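Local coordinates for ABC transporter periplasmic peptide-binding protein (Pseudoalteromonas, PDB 4QFL), which binds dipeptides in the periplasm, here Ala-Phe, and probably delivers them to an ABC transporter, at residues V146-D149 / Q150-K154; D81-I84 / S85-G88. All blocks are in the same frame, centred on the assembly; numbering follows the deposited sequence.

In the fold
Contacts 1 and 2 sit at the two outermost strands of one four-stranded antiparallel sheet, in the order 79-84, 90-95, 162-167, 152-159. Contact 2 comes first along the chain and turns strand 79-84 back into 90-95; contact 1 leads from helix 141-145 into strand 152-159. Their centres are about 17 Å apart and their nearest atoms about 7 Å, without touching. Contact 1 is largely buried, its centre about 20 Å from the centre of the chain, whereas contact 2 lies at the surface, its centre about 27 Å from it. Neither supplies residues to the pocket that holds the alanine and phenylalanine, which is lined by residues such as R383, W433 and D436.

Contact 1 of 2, residues V146-D149 / Q150-K154; sequences VGID and QLIRK
Q150 forms the exposed end of the turn together with D149, and at L151 the backbone closes on I148. L151 N donates to I148 O over an unusually short 2.5 Å, in a bent bond (141° at the hydrogen) well above the carbonyl plane, and L151 CB comes to 3.1 Å from the same oxygen, I148 O. The leucine side chain then packs on L167 and E171. I152 N grips I148 O as well, at 3.0 Å and nearly in line with the C=O bond; of the two donors on this one carbonyl it makes the straighter and more regular bond. This helix-like turn follows directly on the Schellman motif after helix 141-145, where G147 is the first residue to leave helical phi/psi, with positive phi, and it delivers the chain to an edge strand of an antiparallel sheet. I152 CD1 meets I148 CD1 at 3.7 Å, with the two side chains crossing at a slant. With chi1 at -143°, off the usual staggered positions, I148 CG1 also comes to 3.8 Å from I152 CD1. R153 and K154 both face E166 in a classic beta bulge, each bonded to it through the backbone.

Contact 2 of 2, residues D81-I84 / S85-G88; sequences DWKI and SKDG
I84 lays its CG2 methyl over the backbone of G88, 3.6 Å from G88 CA, across the turn of a beta hairpin that joins strand 79-84 to strand 90-95. The same methyl, I84 CG2, lies 3.6 Å from S85 O. The reversal is a type I turn from S85 to G88, closed by a bond of 2.9 Å from G88 N to S85 O. G88, with its positive phi, takes a backbone shape that suits glycine. A second link inside the loop comes from side chains. S85 OG, set between its own backbone N and carbonyl carbon (chi1 60°), donates to D87 OD1 at 2.7 Å and meets that oxygen nearly head-on to its C-O bond. S85 OG also receives the N-H of S90, while D87 OD1 takes that of K89, so serine and aspartate together bind the backbone leading into the returning strand. Without the hydroxyl, as with an alanine in the serine's place, S90 N would probably lose this acceptor and D87 OD1 its serine donor, so that the carboxylate could turn more freely. On the strand side K83 bends at chi2 (-86°), sending its amine forward along the chain to make a weak bond with I84 O. The K86 side chain crosses that of K83 at about a right angle; K83 NZ is 3.7 Å from K86 CE, and the two like-charged nitrogens, K83 NZ and K86 NZ, lie 4.3 Å apart.

Contact 1 of 2, residues V146-D149 / Q150-K154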
loop_
_atom_site.group_PDB
_atom_site.type_symbol
_atom_site.label_atom_id
_atom_site.label_comp_id
_atom_site.label_asym_id
_atom_site.label_seq_id
_atom_site.Cartn_x
_atom_site.Cartn_y
_atom_site.Cartn_z
ATOM N N VAL A 146 -10.618 6.686 -0.508
ATOM C CA VAL A 146 -11.276 6.827 0.782
ATOM C C VAL A 146 -12.152 8.078 0.853
ATOM O O VAL A 146 -12.695 8.407 1.913
ATOM C CB VAL A 146 -10.271 6.827 1.936
ATOM C CG1 VAL A 146 -9.450 5.543 1.898
ATOM C CG2 VAL A 146 -9.385 8.063 1.858
ATOM N N GLY A 147 -12.278 8.780 -0.271
ATOM C CA GLY A 147 -13.232 9.870 -0.396
ATOM C C GLY A 147 -12.858 11.194 0.247
ATOM O O GLY A 147 -13.672 11.803 0.937
ATOM N N ILE A 148 -11.635 11.639 -0.001
ATOM C CA ILE A 148 -11.215 12.963 0.430
ATOM C C ILE A 148 -12.284 13.998 0.056
ATOM O O ILE A 148 -12.716 14.780 0.898
ATOM C CB ILE A 148 -9.822 13.332 -0.142
ATOM C CG1 ILE A 148 -9.025 14.129 0.891
ATOM C CG2 ILE A 148 -9.900 14.034 -1.500
ATOM C CD1 ILE A 148 -8.665 13.326 2.116
ATOM N N ASP A 149 -12.671 13.974 -1.220
ATOM C CA ASP A 149 -13.704 14.823 -1.797
ATOM C C ASP A 149 -14.814 15.168 -0.837
ATOM O O ASP A 149 -15.012 16.323 -0.474
ATOM C CB ASP A 149 -14.369 14.083 -2.969
ATOM C CG ASP A 149 -14.757 15.006 -4.107
ATOM O OD1 ASP A 149 -15.796 15.689 -3.999
ATOM O OD2 ASP A 149 -14.022 15.039 -5.110
ATOM N N GLN A 150 -15.542 14.139 -0.430
ATOM C CA GLN A 150 -16.683 14.310 0.449
ATOM C C GLN A 150 -16.228 14.441 1.896
ATOM O O GLN A 150 -17.023 14.278 2.816
ATOM C CB GLN A 150 -17.659 13.148 0.288
ATOM C CG GLN A 150 -18.015 12.866 -1.161
ATOM C CD GLN A 150 -18.369 11.416 -1.409
ATOM O OE1 GLN A 150 -17.571 10.655 -1.956
ATOM N NE2 GLN A 150 -19.574 11.028 -1.009
ATOM N N LEU A 151 -14.951 14.746 2.095
ATOM C CA LEU A 151 -14.433 14.897 3.452
ATOM C C LEU A 151 -13.921 16.285 3.812
ATOM O O LEU A 151 -14.458 16.923 4.716
ATOM C CB LEU A 151 -13.350 13.871 3.756
ATOM C CG LEU A 151 -13.095 13.850 5.264
ATOM C CD1 LEU A 151 -14.365 13.461 5.979
ATOM C CD2 LEU A 151 -11.986 12.900 5.623
ATOM N N ILE A 152 -12.874 16.749 3.138
ATOM C CA ILE A 152 -12.242 18.009 3.539
ATOM C C ILE A 152 -12.888 19.242 2.899
ATOM O O ILE A 152 -12.865 19.391 1.678
ATOM C CB ILE A 152 -10.734 18.024 3.230
ATOM C CG1 ILE A 152 -10.026 16.877 3.951
ATOM C CG2 ILE A 152 -10.139 19.331 3.667
ATOM C CD1 ILE A 152 -8.566 16.743 3.579
ATOM N N ARG A 153 -13.454 20.121 3.726
ATOM C CA ARG A 153 -14.119 21.334 3.238
ATOM C C ARG A 153 -13.106 22.451 3.006
ATOM O O ARG A 153 -13.068 23.074 1.942
ATOM C CB ARG A 153 -15.206 21.803 4.219
ATOM C CG ARG A 153 -16.152 22.891 3.671
ATOM C CD ARG A 153 -17.016 23.497 4.783
ATOM N NE ARG A 153 -16.288 24.525 5.531
ATOM C CZ ARG A 153 -16.518 24.844 6.802
ATOM N NH1 ARG A 153 -17.460 24.214 7.487
ATOM N NH2 ARG A 153 -15.797 25.790 7.392
ATOM N N LYS A 154 -12.287 22.710 4.013
ATOM C CA LYS A 154 -11.216 23.665 3.869
ATOM C C LYS A 154 -10.207 23.411 4.972
ATOM O O LYS A 154 -10.443 22.607 5.867
ATOM C CB LYS A 154 -11.747 25.109 3.899
ATOM C CG LYS A 154 -12.513 25.507 5.151
ATOM C CD LYS A 154 -12.952 26.974 5.073
ATOM C CE LYS A 154 -13.553 27.474 6.397
ATOM N NZ LYS A 154 -13.926 28.932 6.380
#

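Contact 2 of 2, residues D81-I84 / S85-G88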
loop_
_atom_site.group_PDB
_atom_site.type_symbol
_atom_site.label_atom_id
_atom_site.label_comp_id
_atom_site.label_asym_id
_atom_site.label_seq_id
_atom_site.Cartn_x
_atom_site.Cartn_y
_atom_site.Cartn_z
ATOM N N ASP A 81 1.218 18.878 17.825
ATOM C CA ASP A 81 0.006 18.661 18.593
ATOM C C ASP A 81 -1.162 18.563 17.629
ATOM O O ASP A 81 -1.109 19.115 16.527
ATOM C CB ASP A 81 -0.210 19.800 19.598
ATOM C CG ASP A 81 -1.427 19.578 20.474
ATOM O OD1 ASP A 81 -1.631 18.436 20.940
ATOM O OD2 ASP A 81 -2.194 20.539 20.688
ATOM N N TRP A 82 -2.208 17.852 18.037
ATOM C CA TRP A 82 -3.423 17.696 17.231
ATOM C C TRP A 82 -4.650 17.594 18.124
ATOM O O TRP A 82 -4.588 17.034 19.219
ATOM C CB TRP A 82 -3.335 16.472 16.313
ATOM C CG TRP A 82 -2.807 15.231 16.991
ATOM C CD1 TRP A 82 -3.541 14.196 17.495
ATOM C CD2 TRP A 82 -1.434 14.904 17.231
ATOM N NE1 TRP A 82 -2.713 13.248 18.034
ATOM C CE2 TRP A 82 -1.411 13.655 17.889
ATOM C CE3 TRP A 82 -0.219 15.548 16.956
ATOM C CZ2 TRP A 82 -0.234 13.041 18.281
ATOM C CZ3 TRP A 82 0.956 14.939 17.350
ATOM C CH2 TRP A 82 0.941 13.694 18.003
ATOM N N LYS A 83 -5.764 18.137 17.655
ATOM C CA LYS A 83 -6.972 18.207 18.469
ATOM C C LYS A 83 -8.211 17.988 17.618
ATOM O O LYS A 83 -8.368 18.611 16.574
ATOM C CB LYS A 83 -7.058 19.577 19.156
ATOM C CG LYS A 83 -7.972 19.632 20.381
ATOM C CD LYS A 83 -9.438 19.896 20.043
ATOM C CE LYS A 83 -10.298 19.854 21.315
ATOM N NZ LYS A 83 -11.740 20.219 21.118
ATOM N N ILE A 84 -9.093 17.106 18.063
ATOM C CA ILE A 84 -10.337 16.900 17.354
ATOM C C ILE A 84 -11.467 17.514 18.154
ATOM O O ILE A 84 -11.589 17.275 19.357
ATOM C CB ILE A 84 -10.626 15.418 17.152
ATOM C CG1 ILE A 84 -9.409 14.723 16.550
ATOM C CG2 ILE A 84 -11.850 15.237 16.258
ATOM C CD1 ILE A 84 -9.696 13.323 16.113
ATOM N N SER A 85 -12.293 18.311 17.488
ATOM C CA SER A 85 -13.386 18.992 18.165
ATOM C C SER A 85 -14.409 17.988 18.670
ATOM O O SER A 85 -14.423 16.836 18.249
ATOM C CB SER A 85 -14.054 19.988 17.232
ATOM O OG SER A 85 -14.566 19.323 16.089
ATOM N N LYS A 86 -15.265 18.432 19.579
ATOM C CA LYS A 86 -16.285 17.565 20.155
ATOM C C LYS A 86 -17.063 16.815 19.086
ATOM O O LYS A 86 -17.357 15.631 19.241
ATOM C CB LYS A 86 -17.252 18.376 21.024
ATOM C CG LYS A 86 -16.734 18.704 22.429
ATOM C CD LYS A 86 -15.364 19.373 22.392
ATOM C CE LYS A 86 -14.317 18.508 23.091
ATOM N NZ LYS A 86 -14.312 17.101 22.582
ATOM N N ASP A 87 -17.395 17.507 18.000
ATOM C CA ASP A 87 -18.211 16.910 16.941
ATOM C C ASP A 87 -17.428 16.163 15.848
ATOM O O ASP A 87 -18.023 15.546 14.963
ATOM C CB ASP A 87 -19.156 17.953 16.330
ATOM C CG ASP A 87 -18.434 18.988 15.475
ATOM O OD1 ASP A 87 -17.185 18.996 15.438
ATOM O OD2 ASP A 87 -19.132 19.801 14.830
ATOM N N GLY A 88 -16.099 16.212 15.911
ATOM C CA GLY A 88 -15.255 15.449 15.003
ATOM C C GLY A 88 -15.093 16.063 13.624
ATOM O O GLY A 88 -14.553 15.429 12.715
#